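Local coordinates for protein GH61E (PDB 3EJA) that probably acts as a copper-dependent lytic polysaccharide monooxygenase of family AA9, cleaving polysaccharide chains oxidatively, with magnesium occupying its metal site here, at residues P5-N8 with Q14-R17. Sequence-based numbering, arbitrary orientation.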
loop_
_atom_site.group_PDB
_atom_site.type_symbol
_atom_site.label_atom_id
_atom_site.label_comp_id
_atom_site.label_asym_id
_atom_site.label_seq_id
_atom_site.Cartn_x
_atom_site.Cartn_y
_atom_site.Cartn_z
ATOM N N PRO A 5 -1.037 8.372 -7.669
ATOM C CA PRO A 5 -1.578 9.725 -7.446
ATOM C C PRO A 5 -3.104 9.859 -7.258
ATOM O O PRO A 5 -3.561 10.899 -6.774
ATOM C CB PRO A 5 -1.147 10.471 -8.709
ATOM C CG PRO A 5 -1.193 9.408 -9.801
ATOM C CD PRO A 5 -0.855 8.082 -9.109
ATOM N N ARG A 6 -3.873 8.838 -7.640
ATOM C CA ARG A 6 -5.331 8.973 -7.757
ATOM C C ARG A 6 -6.113 7.739 -7.335
ATOM O O ARG A 6 -5.646 6.601 -7.495
ATOM C CB ARG A 6 -5.724 9.259 -9.219
ATOM C CG ARG A 6 -5.220 10.552 -9.816
ATOM C CD ARG A 6 -5.567 10.667 -11.308
ATOM N NE ARG A 6 -4.708 9.838 -12.152
ATOM C CZ ARG A 6 -5.130 8.846 -12.936
ATOM N NH1 ARG A 6 -6.420 8.540 -13.017
ATOM N NH2 ARG A 6 -4.250 8.154 -13.650
ATOM N N VAL A 7 -7.326 7.973 -6.844
ATOM C CA VAL A 7 -8.295 6.904 -6.602
ATOM C C VAL A 7 -9.578 7.189 -7.382
ATOM O O VAL A 7 -9.940 8.360 -7.581
ATOM C CB VAL A 7 -8.606 6.689 -5.093
ATOM C CG1 VAL A 7 -7.467 5.921 -4.419
ATOM C CG2 VAL A 7 -8.887 8.021 -4.381
ATOM N N ASN A 8 -10.239 6.120 -7.822
ATOM C CA ASN A 8 -11.446 6.213 -8.660
ATOM C C ASN A 8 -11.349 7.281 -9.759
ATOM O O ASN A 8 -10.413 7.260 -10.567
ATOM C CB ASN A 8 -12.706 6.394 -7.796
ATOM C CG ASN A 8 -13.064 5.138 -7.025
ATOM O OD1 ASN A 8 -12.283 4.190 -6.977
ATOM N ND2 ASN A 8 -14.240 5.127 -6.414
ATOM N N GLN A 14 -5.978 14.456 -5.045
ATOM C CA GLN A 14 -7.227 15.072 -4.596
ATOM C C GLN A 14 -7.772 14.377 -3.347
ATOM O O GLN A 14 -8.031 15.032 -2.330
ATOM C CB GLN A 14 -8.261 15.106 -5.720
ATOM C CG GLN A 14 -9.529 15.840 -5.338
ATOM C CD GLN A 14 -10.480 15.982 -6.500
ATOM O OE1 GLN A 14 -10.384 15.256 -7.495
ATOM N NE2 GLN A 14 -11.417 16.920 -6.381
ATOM N N GLN A 15 -7.943 13.059 -3.435
ATOM C CA GLN A 15 -8.294 12.232 -2.283
ATOM C C GLN A 15 -7.066 11.466 -1.782
ATOM O O GLN A 15 -7.157 10.696 -0.829
ATOM C CB GLN A 15 -9.430 11.253 -2.633
ATOM C CG GLN A 15 -10.769 11.925 -2.969
ATOM C CD GLN A 15 -10.887 12.316 -4.440
ATOM O OE1 GLN A 15 -10.118 11.856 -5.288
ATOM N NE2 GLN A 15 -11.867 13.168 -4.748
ATOM N N VAL A 16 -5.926 11.680 -2.440
ATOM C CA VAL A 16 -4.661 11.031 -2.073
ATOM C C VAL A 16 -3.689 12.066 -1.488
ATOM O O VAL A 16 -3.439 13.099 -2.101
ATOM C CB VAL A 16 -4.004 10.315 -3.300
ATOM C CG1 VAL A 16 -2.665 9.680 -2.911
ATOM C CG2 VAL A 16 -4.937 9.252 -3.871
ATOM N N ARG A 17 -3.153 11.798 -0.295
ATOM C CA ARG A 17 -2.162 12.704 0.303
ATOM C C ARG A 17 -0.933 12.811 -0.602
ATOM O O ARG A 17 -0.415 11.796 -1.089
ATOM C CB ARG A 17 -1.772 12.249 1.714
ATOM C CG ARG A 17 -2.980 12.156 2.671
ATOM C CD ARG A 17 -2.552 11.823 4.085
ATOM N NE ARG A 17 -3.632 12.082 5.043
ATOM C CZ ARG A 17 -3.494 12.005 6.365
ATOM N NH1 ARG A 17 -2.321 11.674 6.895
ATOM N NH2 ARG A 17 -4.528 12.264 7.161
HETATM O O HOH W 1 -7.539 11.173 -6.109
#
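Val16 packs its branched side chain by van der Waals contact on the Pro5 carbonyl and the Arg6 backbone. Its CB lies 3.6 Å from Pro5 O. With chi1 at 178° CG1 lies anti to the backbone N, which leaves CG2 beside that N and pointing at the strand, 3.9 Å from Arg6 CA. The same methyl makes an apolar contact with Val7 CG2 at 4.2 Å. Val7 CG2 also touches Gln15 CB at 3.7 Å, so one methyl bridges two neighbouring residues of 14-17. Short, branched valines suit this buried seam, since their side chains bring no polar atom of their own.

The polar link is indirect, for no hydrogen bond joins the two segments directly. A water accepts from Val7 N at 3.3 Å and donates to Gln15 OE1 at 2.8 Å. The bend of the glutamine at chi2 (87°) curls its amide back to that water; a carboxamide suits the place because its oxygen takes the water's proton while its NE2 gives a weak hydrogen bond to Ser48 OG.

The loop segment 14-17 thus runs alongside strand 3-7, an outermost strand of the three-stranded sheet in this fibronectin-like beta sandwich. Both valines also touch Tyr60 of strand 57-63 and Ala157 of strand 151-162, so the pair packs between the two sheets.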